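Local coordinates for protein enterochelin esterase (PDB 3MGA) that probably hydrolyses the ester bonds of the siderophore ferric enterobactin, so that its iron can be released inside the bacterial cell, at residues E13-K19 against F36-D40; Y32-F36 against L152-D156; I330-K334 against L363-L367. All coordinates share one frame; numbering follows the deposited sequence.

Contact 1: E13-K19 against F36-D40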
ATOM      1  N   GLU A  13      34.359 -15.163  -1.644  1.00 96.70           N
ATOM      2  CA  GLU A  13      33.395 -15.756  -0.719  1.00 95.46           C
ATOM      3  C   GLU A  13      33.335 -14.953   0.577  1.00 94.51           C
ATOM      4  O   GLU A  13      32.252 -14.654   1.078  1.00 91.57           O
ATOM      5  CB  GLU A  13      33.762 -17.215  -0.418  1.00 99.01           C
ATOM      6  CG  GLU A  13      32.793 -17.929   0.527  1.00 99.05           C
ATOM      7  CD  GLU A  13      31.376 -18.013  -0.023  1.00 97.07           C
ATOM      8  OE1 GLU A  13      31.217 -18.079  -1.262  1.00 96.33           O
ATOM      9  OE2 GLU A  13      30.423 -18.037   0.787  1.00 94.81           O
ATOM     10  N   ALA A  14      34.506 -14.606   1.108  1.00 97.36           N
ATOM     11  CA  ALA A  14      34.610 -13.830   2.345  1.00 97.13           C
ATOM     12  C   ALA A  14      34.045 -12.415   2.179  1.00 93.38           C
ATOM     13  O   ALA A  14      33.576 -11.808   3.143  1.00 91.88           O
ATOM     14  CB  ALA A  14      36.062 -13.768   2.806  1.00101.34           C
ATOM     15  N   TRP A  15      34.100 -11.894   0.956  1.00 92.18           N
ATOM     16  CA  TRP A  15      33.586 -10.563   0.664  1.00 89.14           C
ATOM     17  C   TRP A  15      32.056 -10.567   0.670  1.00 84.92           C
ATOM     18  O   TRP A  15      31.436  -9.620   1.154  1.00 82.67           O
ATOM     19  CB  TRP A  15      34.124 -10.068  -0.678  1.00 89.77           C
ATOM     20  CG  TRP A  15      33.703  -8.683  -1.018  1.00 87.40           C
ATOM     21  CD1 TRP A  15      34.318  -7.524  -0.642  1.00 88.46           C
ATOM     22  CD2 TRP A  15      32.583  -8.302  -1.820  1.00 85.39           C
ATOM     23  NE1 TRP A  15      33.645  -6.443  -1.156  1.00 86.81           N
ATOM     24  CE2 TRP A  15      32.573  -6.894  -1.883  1.00 85.25           C
ATOM     25  CE3 TRP A  15      31.578  -9.016  -2.487  1.00 84.06           C
ATOM     26  CZ2 TRP A  15      31.599  -6.183  -2.588  1.00 82.74           C
ATOM     27  CZ3 TRP A  15      30.612  -8.310  -3.189  1.00 80.62           C
ATOM     28  CH2 TRP A  15      30.630  -6.908  -3.233  1.00 80.54           C
ATOM     29  N   TRP A  16      31.450 -11.627   0.129  1.00 83.92           N
ATOM     30  CA  TRP A  16      29.985 -11.743   0.121  1.00 80.54           C
ATOM     31  C   TRP A  16      29.400 -11.903   1.529  1.00 80.50           C
ATOM     32  O   TRP A  16      28.250 -11.529   1.773  1.00 77.62           O
ATOM     33  CB  TRP A  16      29.507 -12.886  -0.783  1.00 80.04           C
ATOM     34  CG  TRP A  16      29.572 -12.566  -2.243  1.00 77.02           C
ATOM     35  CD1 TRP A  16      30.417 -13.096  -3.170  1.00 78.32           C
ATOM     36  CD2 TRP A  16      28.766 -11.609  -2.937  1.00 71.26           C
ATOM     37  NE1 TRP A  16      30.172 -12.548  -4.405  1.00 75.02           N
ATOM     38  CE2 TRP A  16      29.166 -11.626  -4.287  1.00 71.27           C
ATOM     39  CE3 TRP A  16      27.734 -10.745  -2.549  1.00 66.97           C
ATOM     40  CZ2 TRP A  16      28.572 -10.812  -5.254  1.00 69.96           C
ATOM     41  CZ3 TRP A  16      27.147  -9.933  -3.509  1.00 64.31           C
ATOM     42  CH2 TRP A  16      27.569  -9.972  -4.844  1.00 64.94           C
ATOM     43  N   ARG A  17      30.198 -12.459   2.441  1.00 83.76           N
ATOM     44  CA  ARG A  17      29.795 -12.660   3.837  1.00 84.34           C
ATOM     45  C   ARG A  17      29.480 -11.344   4.549  1.00 81.73           C
ATOM     46  O   ARG A  17      28.648 -11.312   5.454  1.00 80.98           O
ATOM     47  CB  ARG A  17      30.905 -13.395   4.595  1.00 89.21           C
ATOM     48  CG  ARG A  17      31.089 -14.851   4.191  1.00 93.86           C
ATOM     49  CD  ARG A  17      30.093 -15.775   4.886  1.00 97.40           C
ATOM     50  NE  ARG A  17      30.367 -15.870   6.325  1.00102.62           N
ATOM     51  CZ  ARG A  17      29.732 -16.678   7.174  1.00105.37           C
ATOM     52  NH1 ARG A  17      28.768 -17.492   6.750  1.00105.31           N
ATOM     53  NH2 ARG A  17      30.069 -16.680   8.460  1.00107.71           N
ATOM     54  N   THR A  18      30.150 -10.266   4.142  1.00 80.96           N
ATOM     55  CA  THR A  18      29.943  -8.940   4.743  1.00 78.58           C
ATOM     56  C   THR A  18      28.679  -8.246   4.228  1.00 73.77           C
ATOM     57  O   THR A  18      28.209  -7.270   4.824  1.00 72.31           O
ATOM     58  CB  THR A  18      31.154  -8.010   4.486  1.00 80.66           C
ATOM     59  OG1 THR A  18      31.310  -7.786   3.077  1.00 79.21           O
ATOM     60  CG2 THR A  18      32.436  -8.619   5.062  1.00 84.23           C
ATOM     61  N   LYS A  19      28.138  -8.740   3.118  1.00 71.13           N
ATOM     62  CA  LYS A  19      26.928  -8.165   2.531  1.00 67.10           C
ATOM     63  C   LYS A  19      25.643  -8.789   3.079  1.00 65.24           C
ATOM     64  O   LYS A  19      25.427 -10.003   2.982  1.00 66.89           O
ATOM     65  CB  LYS A  19      26.985  -8.218   0.997  1.00 66.36           C
ATOM     66  CG  LYS A  19      27.718  -7.021   0.361  1.00 66.03           C
ATOM     67  CD  LYS A  19      29.075  -6.715   0.987  1.00 66.94           C
ATOM     68  CE  LYS A  19      29.650  -5.414   0.436  1.00 66.84           C
ATOM     69  NZ  LYS A  19      30.919  -5.021   1.117  1.00 71.12           N
ATOM     70  N   PHE A  36      23.157  -1.293  -4.177  1.00 45.87           N
ATOM     71  CA  PHE A  36      22.520  -2.598  -4.212  1.00 45.39           C
ATOM     72  C   PHE A  36      23.497  -3.619  -4.760  1.00 47.68           C
ATOM     73  O   PHE A  36      24.305  -3.302  -5.637  1.00 50.62           O
ATOM     74  CB  PHE A  36      21.282  -2.550  -5.103  1.00 44.11           C
ATOM     75  CG  PHE A  36      20.172  -1.707  -4.551  1.00 41.63           C
ATOM     76  CD1 PHE A  36      19.044  -2.299  -3.995  1.00 42.62           C
ATOM     77  CD2 PHE A  36      20.257  -0.332  -4.569  1.00 39.43           C
ATOM     78  CE1 PHE A  36      18.011  -1.520  -3.485  1.00 41.31           C
ATOM     79  CE2 PHE A  36      19.235   0.450  -4.054  1.00 41.42           C
ATOM     80  CZ  PHE A  36      18.110  -0.146  -3.511  1.00 39.51           C
ATOM     81  N   TRP A  37      23.431  -4.840  -4.236  1.00 48.20           N
ATOM     82  CA  TRP A  37      24.299  -5.915  -4.685  1.00 50.42           C
ATOM     83  C   TRP A  37      23.493  -7.167  -5.026  1.00 50.10           C
ATOM     84  O   TRP A  37      22.545  -7.523  -4.325  1.00 48.36           O
ATOM     85  CB  TRP A  37      25.305  -6.299  -3.602  1.00 52.18           C
ATOM     86  CG  TRP A  37      26.091  -5.177  -3.010  1.00 54.00           C
ATOM     87  CD1 TRP A  37      25.843  -4.546  -1.825  1.00 56.02           C
ATOM     88  CD2 TRP A  37      27.261  -4.562  -3.555  1.00 57.57           C
ATOM     89  NE1 TRP A  37      26.783  -3.573  -1.599  1.00 57.00           N
ATOM     90  CE2 TRP A  37      27.668  -3.561  -2.645  1.00 58.40           C
ATOM     91  CE3 TRP A  37      28.007  -4.757  -4.726  1.00 60.78           C
ATOM     92  CZ2 TRP A  37      28.788  -2.755  -2.870  1.00 58.33           C
ATOM     93  CZ3 TRP A  37      29.124  -3.956  -4.947  1.00 61.34           C
ATOM     94  CH2 TRP A  37      29.501  -2.968  -4.023  1.00 60.69           C
ATOM     95  N   TRP A  38      23.881  -7.817  -6.117  1.00 51.79           N
ATOM     96  CA  TRP A  38      23.276  -9.070  -6.547  1.00 51.63           C
ATOM     97  C   TRP A  38      24.418  -9.960  -6.998  1.00 54.42           C
ATOM     98  O   TRP A  38      25.259  -9.540  -7.793  1.00 55.38           O
ATOM     99  CB  TRP A  38      22.254  -8.882  -7.676  1.00 49.85           C
ATOM    100  CG  TRP A  38      21.627 -10.193  -8.121  1.00 49.91           C
ATOM    101  CD1 TRP A  38      20.676 -10.919  -7.454  1.00 48.72           C
ATOM    102  CD2 TRP A  38      21.905 -10.919  -9.331  1.00 51.59           C
ATOM    103  NE1 TRP A  38      20.354 -12.055  -8.170  1.00 49.25           N
ATOM    104  CE2 TRP A  38      21.093 -12.076  -9.325  1.00 50.56           C
ATOM    105  CE3 TRP A  38      22.766 -10.704 -10.416  1.00 53.27           C
ATOM    106  CZ2 TRP A  38      21.111 -13.009 -10.360  1.00 51.16           C
ATOM    107  CZ3 TRP A  38      22.787 -11.636 -11.446  1.00 56.03           C
ATOM    108  CH2 TRP A  38      21.965 -12.774 -11.409  1.00 55.68           C
ATOM    109  N   ARG A  39      24.456 -11.173  -6.457  1.00 56.32           N
ATOM    110  CA  ARG A  39      25.488 -12.145  -6.785  1.00 59.98           C
ATOM    111  C   ARG A  39      24.965 -13.066  -7.878  1.00 61.29           C
ATOM    112  O   ARG A  39      23.966 -13.760  -7.687  1.00 61.32           O
ATOM    113  CB  ARG A  39      25.855 -12.969  -5.550  1.00 61.13           C
ATOM    114  CG  ARG A  39      27.006 -13.942  -5.773  1.00 66.77           C
ATOM    115  CD  ARG A  39      27.357 -14.688  -4.496  1.00 69.59           C
ATOM    116  NE  ARG A  39      28.595 -15.451  -4.629  1.00 75.20           N
ATOM    117  CZ  ARG A  39      29.127 -16.205  -3.667  1.00 78.74           C
ATOM    118  NH1 ARG A  39      28.532 -16.318  -2.479  1.00 78.03           N
ATOM    119  NH2 ARG A  39      30.262 -16.851  -3.892  1.00 82.57           N
ATOM    120  N   ASP A  40      25.636 -13.066  -9.025  1.00 63.14           N
ATOM    121  CA  ASP A  40      25.231 -13.912 -10.138  1.00 64.79           C
ATOM    122  C   ASP A  40      25.592 -15.353  -9.790  1.00 67.21           C
ATOM    123  O   ASP A  40      26.754 -15.648  -9.524  1.00 69.52           O
ATOM    124  CB  ASP A  40      25.930 -13.464 -11.428  1.00 66.22           C
ATOM    125  CG  ASP A  40      25.382 -14.153 -12.669  1.00 67.59           C
ATOM    126  OD1 ASP A  40      24.909 -15.305 -12.573  1.00 70.31           O
ATOM    127  OD2 ASP A  40      25.440 -13.540 -13.754  1.00 67.21           O
TER
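The short helix 13-17 lies across the end of strand 32-39, and Trp16 packs on Arg39 at the centre. The axes of 13-17 and 36-39 approach to 11.3 Å, and their directions differ by 138°. The nearest CA atoms are 8.3 Å apart for Trp16 and Arg39 and 8.0 Å for Lys19 and Trp37, and side chains fill the space between. Arg39 is fully extended, with CG anti to the backbone N (chi1 -176°). This lays its whole chain along one face of the Trp16 indole. Arg39 CD sits 3.5 Å from the centroid of the Trp16 five-membered ring, over its face. The guanidinium stacks flat on the indole, planes 13° apart, a cation-pi arrangement. Arg39 NH2 then reaches Glu13 OE1 at 3.1 Å in a salt bridge, with the carboxylate oxygen close to the guanidinium plane. The strand belongs to the N-terminal domain, of the E-set clan, and the helix covers the outer face of its sheet. Asp79 accepts from both Trp16 NE1 and Arg39 NE, which holds the stacked pair in place. Trp15 lies over the other face of Trp16. The edge of Trp15 points at the face of Trp37 in a T-shaped pair, with Trp15 CH2 3.7 Å from Trp37 CE3. Lys19 CG rests over the pyrrole part of the same Trp37 face, 3.8 Å from Trp37 CD1. Trp37 NE1 is hydrogen-bonded to Glu23 OE1.

Contact 2: Y32-F36 against L152-D156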
ATOM      1  N   TYR A  32      21.059  10.059   0.861  1.00 47.17           N
ATOM      2  CA  TYR A  32      21.888   8.869   0.935  1.00 46.81           C
ATOM      3  C   TYR A  32      22.268   8.257  -0.410  1.00 45.81           C
ATOM      4  O   TYR A  32      21.452   8.181  -1.324  1.00 44.43           O
ATOM      5  CB  TYR A  32      21.145   7.796   1.773  1.00 45.30           C
ATOM      6  CG  TYR A  32      20.998   8.147   3.237  1.00 46.99           C
ATOM      7  CD1 TYR A  32      19.992   9.003   3.675  1.00 48.52           C
ATOM      8  CD2 TYR A  32      21.870   7.631   4.182  1.00 47.88           C
ATOM      9  CE1 TYR A  32      19.868   9.337   5.011  1.00 48.67           C
ATOM     10  CE2 TYR A  32      21.748   7.957   5.521  1.00 48.60           C
ATOM     11  CZ  TYR A  32      20.745   8.810   5.932  1.00 49.15           C
ATOM     12  OH  TYR A  32      20.622   9.152   7.266  1.00 48.72           O
ATOM     13  N   ARG A  33      23.520   7.825  -0.515  1.00 47.55           N
ATOM     14  CA  ARG A  33      24.013   7.118  -1.695  1.00 48.00           C
ATOM     15  C   ARG A  33      23.819   5.646  -1.309  1.00 45.69           C
ATOM     16  O   ARG A  33      24.558   5.114  -0.482  1.00 45.00           O
ATOM     17  CB  ARG A  33      25.499   7.412  -1.957  1.00 51.17           C
ATOM     18  CG  ARG A  33      26.143   6.543  -3.060  1.00 55.62           C
ATOM     19  CD  ARG A  33      26.070   7.065  -4.526  1.00 62.02           C
ATOM     20  NE  ARG A  33      24.826   7.727  -4.933  1.00 64.08           N
ATOM     21  CZ  ARG A  33      24.473   7.954  -6.203  1.00 64.48           C
ATOM     22  NH1 ARG A  33      23.336   8.582  -6.477  1.00 65.04           N
ATOM     23  NH2 ARG A  33      25.233   7.539  -7.205  1.00 68.34           N
ATOM     24  N   VAL A  34      22.816   5.002  -1.894  1.00 44.27           N
ATOM     25  CA  VAL A  34      22.510   3.611  -1.576  1.00 43.67           C
ATOM     26  C   VAL A  34      22.985   2.660  -2.677  1.00 44.71           C
ATOM     27  O   VAL A  34      22.690   2.868  -3.850  1.00 45.17           O
ATOM     28  CB  VAL A  34      20.999   3.427  -1.352  1.00 41.85           C
ATOM     29  CG1 VAL A  34      20.690   1.994  -0.951  1.00 40.68           C
ATOM     30  CG2 VAL A  34      20.504   4.399  -0.281  1.00 41.32           C
ATOM     31  N   THR A  35      23.713   1.615  -2.285  1.00 45.34           N
ATOM     32  CA  THR A  35      24.243   0.638  -3.224  1.00 46.46           C
ATOM     33  C   THR A  35      23.582  -0.722  -3.054  1.00 46.01           C
ATOM     34  O   THR A  35      23.475  -1.239  -1.942  1.00 45.68           O
ATOM     35  CB  THR A  35      25.769   0.457  -3.039  1.00 48.92           C
ATOM     36  OG1 THR A  35      26.427   1.704  -3.280  1.00 52.92           O
ATOM     37  CG2 THR A  35      26.315  -0.584  -3.997  1.00 48.06           C
ATOM     38  N   PHE A  36      23.157  -1.293  -4.177  1.00 45.87           N
ATOM     39  CA  PHE A  36      22.520  -2.598  -4.212  1.00 45.39           C
ATOM     40  C   PHE A  36      23.497  -3.619  -4.760  1.00 47.68           C
ATOM     41  O   PHE A  36      24.305  -3.302  -5.637  1.00 50.62           O
ATOM     42  CB  PHE A  36      21.282  -2.550  -5.103  1.00 44.11           C
ATOM     43  CG  PHE A  36      20.172  -1.707  -4.551  1.00 41.63           C
ATOM     44  CD1 PHE A  36      19.044  -2.299  -3.995  1.00 42.62           C
ATOM     45  CD2 PHE A  36      20.257  -0.332  -4.569  1.00 39.43           C
ATOM     46  CE1 PHE A  36      18.011  -1.520  -3.485  1.00 41.31           C
ATOM     47  CE2 PHE A  36      19.235   0.450  -4.054  1.00 41.42           C
ATOM     48  CZ  PHE A  36      18.110  -0.146  -3.511  1.00 39.51           C
ATOM     49  N   LEU A 152      13.375  -1.995   2.155  1.00 38.27           N
ATOM     50  CA  LEU A 152      14.492  -1.082   2.354  1.00 39.06           C
ATOM     51  C   LEU A 152      13.969   0.149   3.069  1.00 38.90           C
ATOM     52  O   LEU A 152      12.933   0.705   2.687  1.00 39.27           O
ATOM     53  CB  LEU A 152      15.117  -0.682   1.015  1.00 38.93           C
ATOM     54  CG  LEU A 152      16.354   0.222   1.104  1.00 40.35           C
ATOM     55  CD1 LEU A 152      17.382  -0.326   2.083  1.00 36.00           C
ATOM     56  CD2 LEU A 152      16.974   0.419  -0.282  1.00 41.42           C
ATOM     57  N   GLU A 153      14.679   0.572   4.105  1.00 40.30           N
ATOM     58  CA  GLU A 153      14.280   1.742   4.873  1.00 41.91           C
ATOM     59  C   GLU A 153      15.481   2.603   5.233  1.00 41.60           C
ATOM     60  O   GLU A 153      16.474   2.099   5.731  1.00 41.14           O
ATOM     61  CB  GLU A 153      13.613   1.313   6.177  1.00 42.68           C
ATOM     62  CG  GLU A 153      12.463   0.343   6.031  1.00 47.17           C
ATOM     63  CD  GLU A 153      11.718   0.141   7.347  1.00 52.00           C
ATOM     64  OE1 GLU A 153      10.667  -0.527   7.340  1.00 54.60           O
ATOM     65  OE2 GLU A 153      12.173   0.671   8.381  1.00 55.68           O
HETATM   66  N   MSE A 154      15.387   3.901   4.980  1.00 42.14           N
HETATM   67  CA  MSE A 154      16.468   4.811   5.346  1.00 42.53           C
HETATM   68  C   MSE A 154      16.324   5.077   6.848  1.00 41.91           C
HETATM   69  O   MSE A 154      15.247   4.877   7.404  1.00 40.94           O
HETATM   70  CB  MSE A 154      16.429   6.091   4.524  1.00 43.27           C
HETATM   71  CG  MSE A 154      16.833   5.923   3.059  1.00 44.49           C
HETATM   72 SE   MSE A 154      18.626   5.163   2.766  1.00 46.46          SE
HETATM   73  CE  MSE A 154      18.271   3.251   2.754  1.00 36.59           C
ATOM     74  N   PRO A 155      17.408   5.523   7.504  1.00 41.60           N
ATOM     75  CA  PRO A 155      17.423   5.709   8.955  1.00 42.76           C
ATOM     76  C   PRO A 155      16.359   6.607   9.563  1.00 42.70           C
ATOM     77  O   PRO A 155      16.033   6.444  10.723  1.00 42.44           O
ATOM     78  CB  PRO A 155      18.817   6.301   9.208  1.00 44.88           C
ATOM     79  CG  PRO A 155      19.628   5.846   8.052  1.00 43.50           C
ATOM     80  CD  PRO A 155      18.698   5.901   6.904  1.00 42.16           C
ATOM     81  N   ASP A 156      15.825   7.545   8.793  1.00 42.90           N
ATOM     82  CA  ASP A 156      14.829   8.462   9.320  1.00 44.05           C
ATOM     83  C   ASP A 156      13.408   8.171   8.846  1.00 43.42           C
ATOM     84  O   ASP A 156      12.531   9.032   8.946  1.00 45.40           O
ATOM     85  CB  ASP A 156      15.247   9.899   9.014  1.00 45.88           C
ATOM     86  CG  ASP A 156      16.510  10.308   9.763  1.00 47.71           C
ATOM     87  OD1 ASP A 156      16.650   9.934  10.948  1.00 42.20           O
ATOM     88  OD2 ASP A 156      17.346  11.032   9.179  1.00 55.22           O
TER
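Tyr32 meets Met154 and Pro155 with different parts of its side chain. Met154 is a selenomethionine here. Met154 SE lies 3.8 Å from Tyr32 CB and stands obliquely to the Tyr32 ring, 4.4 Å from its centroid, as a Met-aromatic contact. Further out, Pro155 CD sits over a ring face in a CH-pi contact, 4.1 Å from the Tyr32 centroid. Pro155 CG comes within 3.5 Å of Tyr32 OH. The proline thus packs on the phenol end and the selenium on the base of the ring. In Met154, chi2 (-57°) turns SE toward the strand, where Met154 SE and Val34 CG2 meet tip to tip at 3.7 Å. The next torsion, chi3 (88°), sets the methyl, with Met154 CE 3.9 Å from Val34 CG2. Val34 CG1 lies 4.1 Å from Leu152 CD2. Leu152 CD2 approaches Phe36 CZ at 3.5 Å, oblique to the ring. Tyr32, Val34 and Phe36 are every second residue of the strand, so they share one face and one apolar layer. The two segments run nearly antiparallel, 167° apart, but their strands belong to different sheets. The packing is therefore face to face, as in the beta sandwich of E-set domains. Strand 32-39 is hydrogen-bonded between strands 23-26 and 80-87, while Trp24 of strand 23-26 and Tyr95 of strand 92-100 extend the core around these side chains.

Contact 3: I330-K334 against L363-L367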
ATOM      1  N   ILE A 330     -14.293  13.531  -7.489  1.00126.25           N
ATOM      2  CA  ILE A 330     -13.937  14.950  -7.454  1.00123.59           C
ATOM      3  C   ILE A 330     -15.002  15.795  -8.164  1.00126.75           C
ATOM      4  O   ILE A 330     -15.191  16.963  -7.833  1.00125.97           O
ATOM      5  CB  ILE A 330     -12.544  15.204  -8.092  1.00121.50           C
ATOM      6  CG1 ILE A 330     -11.462  14.406  -7.349  1.00119.81           C
ATOM      7  CG2 ILE A 330     -12.203  16.692  -8.071  1.00119.44           C
ATOM      8  CD1 ILE A 330     -10.059  14.579  -7.913  1.00119.70           C
ATOM      9  N   THR A 331     -15.698  15.194  -9.130  1.00131.32           N
ATOM     10  CA  THR A 331     -16.750  15.881  -9.884  1.00136.19           C
ATOM     11  C   THR A 331     -18.044  16.023  -9.070  1.00140.11           C
ATOM     12  O   THR A 331     -18.693  17.070  -9.113  1.00142.54           O
ATOM     13  CB  THR A 331     -17.074  15.144 -11.208  1.00142.31           C
ATOM     14  OG1 THR A 331     -15.884  15.010 -11.995  1.00139.78           O
ATOM     15  CG2 THR A 331     -18.127  15.901 -12.011  1.00148.38           C
ATOM     16  N   ARG A 332     -18.413  14.968  -8.339  1.00141.19           N
ATOM     17  CA  ARG A 332     -19.633  14.971  -7.516  1.00146.11           C
ATOM     18  C   ARG A 332     -19.574  16.040  -6.424  1.00143.59           C
ATOM     19  O   ARG A 332     -20.560  16.738  -6.174  1.00149.14           O
ATOM     20  CB  ARG A 332     -19.862  13.599  -6.867  1.00147.26           C
ATOM     21  CG  ARG A 332     -20.053  12.414  -7.828  1.00151.90           C
ATOM     22  CD  ARG A 332     -21.320  12.509  -8.675  1.00162.65           C
ATOM     23  NE  ARG A 332     -21.265  13.561  -9.690  1.00164.11           N
ATOM     24  CZ  ARG A 332     -22.257  13.844 -10.534  1.00173.78           C
ATOM     25  NH1 ARG A 332     -23.395  13.155 -10.496  1.00183.93           N
ATOM     26  NH2 ARG A 332     -22.113  14.821 -11.424  1.00173.48           N
ATOM     27  N   LEU A 333     -18.417  16.152  -5.775  1.00136.46           N
ATOM     28  CA  LEU A 333     -18.206  17.141  -4.716  1.00135.20           C
ATOM     29  C   LEU A 333     -18.179  18.553  -5.295  1.00135.98           C
ATOM     30  O   LEU A 333     -18.664  19.499  -4.673  1.00139.67           O
ATOM     31  CB  LEU A 333     -16.889  16.868  -3.984  1.00128.91           C
ATOM     32  CG  LEU A 333     -16.786  15.538  -3.240  1.00127.61           C
ATOM     33  CD1 LEU A 333     -15.382  15.332  -2.704  1.00121.91           C
ATOM     34  CD2 LEU A 333     -17.809  15.473  -2.117  1.00132.33           C
ATOM     35  N   LYS A 334     -17.605  18.677  -6.489  1.00133.27           N
ATOM     36  CA  LYS A 334     -17.492  19.956  -7.182  1.00133.35           C
ATOM     37  C   LYS A 334     -18.864  20.540  -7.520  1.00140.26           C
ATOM     38  O   LYS A 334     -19.064  21.747  -7.405  1.00142.23           O
ATOM     39  CB  LYS A 334     -16.648  19.783  -8.450  1.00130.27           C
ATOM     40  CG  LYS A 334     -16.365  21.063  -9.234  1.00130.23           C
ATOM     41  CD  LYS A 334     -15.442  20.793 -10.431  1.00128.26           C
ATOM     42  CE  LYS A 334     -14.063  20.279  -9.995  1.00123.36           C
ATOM     43  NZ  LYS A 334     -13.163  19.988 -11.142  1.00122.95           N
ATOM     44  N   LEU A 363      -8.166  16.792  -4.587  1.00 53.34           N
ATOM     45  CA  LEU A 363      -9.291  16.267  -3.824  1.00 53.26           C
ATOM     46  C   LEU A 363      -9.374  16.984  -2.487  1.00 53.90           C
ATOM     47  O   LEU A 363     -10.455  17.367  -2.058  1.00 54.19           O
ATOM     48  CB  LEU A 363      -9.171  14.757  -3.602  1.00 51.08           C
ATOM     49  CG  LEU A 363     -10.286  14.150  -2.739  1.00 49.22           C
ATOM     50  CD1 LEU A 363     -11.665  14.517  -3.294  1.00 54.14           C
ATOM     51  CD2 LEU A 363     -10.132  12.662  -2.630  1.00 43.90           C
ATOM     52  N   TYR A 364      -8.221  17.169  -1.843  1.00 54.68           N
ATOM     53  CA  TYR A 364      -8.156  17.848  -0.550  1.00 55.98           C
ATOM     54  C   TYR A 364      -8.692  19.277  -0.626  1.00 59.76           C
ATOM     55  O   TYR A 364      -9.498  19.685   0.207  1.00 61.35           O
ATOM     56  CB  TYR A 364      -6.723  17.869  -0.013  1.00 54.88           C
ATOM     57  CG  TYR A 364      -6.608  18.608   1.301  1.00 56.26           C
ATOM     58  CD1 TYR A 364      -6.780  17.945   2.513  1.00 53.63           C
ATOM     59  CD2 TYR A 364      -6.359  19.982   1.329  1.00 60.51           C
ATOM     60  CE1 TYR A 364      -6.691  18.622   3.723  1.00 55.38           C
ATOM     61  CE2 TYR A 364      -6.272  20.671   2.532  1.00 63.55           C
ATOM     62  CZ  TYR A 364      -6.436  19.981   3.728  1.00 62.41           C
ATOM     63  OH  TYR A 364      -6.347  20.660   4.925  1.00 66.97           O
ATOM     64  N   ALA A 365      -8.240  20.035  -1.620  1.00 62.48           N
ATOM     65  CA  ALA A 365      -8.686  21.420  -1.788  1.00 66.69           C
ATOM     66  C   ALA A 365     -10.202  21.501  -1.961  1.00 69.61           C
ATOM     67  O   ALA A 365     -10.847  22.358  -1.373  1.00 71.06           O
ATOM     68  CB  ALA A 365      -7.983  22.066  -2.970  1.00 67.93           C
ATOM     69  N   GLN A 366     -10.756  20.590  -2.757  1.00 71.47           N
ATOM     70  CA  GLN A 366     -12.195  20.546  -3.029  1.00 75.18           C
ATOM     71  C   GLN A 366     -13.066  20.351  -1.792  1.00 76.12           C
ATOM     72  O   GLN A 366     -13.937  21.173  -1.500  1.00 79.07           O
ATOM     73  CB  GLN A 366     -12.509  19.424  -4.029  1.00 74.91           C
ATOM     74  CG  GLN A 366     -12.044  19.693  -5.462  1.00 77.64           C
ATOM     75  CD  GLN A 366     -12.846  20.787  -6.154  1.00 81.41           C
ATOM     76  OE1 GLN A 366     -13.909  21.197  -5.680  1.00 83.17           O
ATOM     77  NE2 GLN A 366     -12.345  21.251  -7.292  1.00 84.84           N
ATOM     78  N   LEU A 367     -12.834  19.264  -1.070  1.00 74.70           N
ATOM     79  CA  LEU A 367     -13.645  18.950   0.106  1.00 75.82           C
ATOM     80  C   LEU A 367     -13.270  19.708   1.385  1.00 76.43           C
ATOM     81  O   LEU A 367     -14.098  19.814   2.295  1.00 77.23           O
ATOM     82  CB  LEU A 367     -13.658  17.435   0.361  1.00 73.47           C
ATOM     83  CG  LEU A 367     -12.335  16.706   0.569  1.00 70.59           C
ATOM     84  CD1 LEU A 367     -11.594  17.254   1.769  1.00 71.85           C
ATOM     85  CD2 LEU A 367     -12.590  15.213   0.730  1.00 68.88           C
TER
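Apolar contacts between Ile330, Leu333, Leu363 and Leu367 make up the inner part of this helix pair. Leu363 CD1 is their meeting point. Leu363 CD1 lies 3.9 Å from Leu333 CD1 and 4.1 Å from Ile330 CG1, so one methyl packs against residues from successive turns of the facing helix. In Leu363, chi1 (177°) sets CG anti to the backbone nitrogen, and chi2 (53°) then turns CD1 toward the other helix. Leu333 CD1 also reaches Leu367 CB, at 4.1 Å. These two leucines lie side by side and point the same way.

The outer part is formed by Gln366, whose chain is apolar at its root and polar at its end. The Gln366 and Ile330 side chains cross at about a right angle, with Gln366 CG 4.0 Å from Ile330 CG2. A bend at chi2 turns the amide toward Lys334, and Gln366 NE2 lies 3.3 Å from Lys334 CE. This is a van der Waals contact of the amide with the lysine methylene.

The segments run nearly parallel. Their axes come within 9.9 Å, at an angle of 21°. The helices lie on one side of the mixed sheet of the alpha/beta-hydrolase domain. Helix 354-367 is the one next to the sheet, with Leu367 and Tyr364 touching Ile374 of strand 373-379. Leu296 and Leu300 of helix 290-301 touch Leu363 and Leu333, respectively, and continue the apolar layer. Helix 328-335 packs outside, with Leu338 beside Leu333.

Contacts 1 and 2 both use strand 32-39 of the N-terminal domain and share Phe36. Their centres are about 17 Å apart. Contact 1 adds the N-terminal helix 13-17 to this strand, and contact 2 joins its sheet to the sheet that contains strand 148-153. Contact 3 comes later in the chain, in the esterase domain, where it pairs helices 328-335 and 354-367. Its centre is about 51 Å from that of contact 1 and about 37 Å from that of contact 2, and it touches neither. The contacts thus lie in two domains, a beta sandwich and an alpha/beta-hydrolase, the latter probably carrying the catalytic machinery.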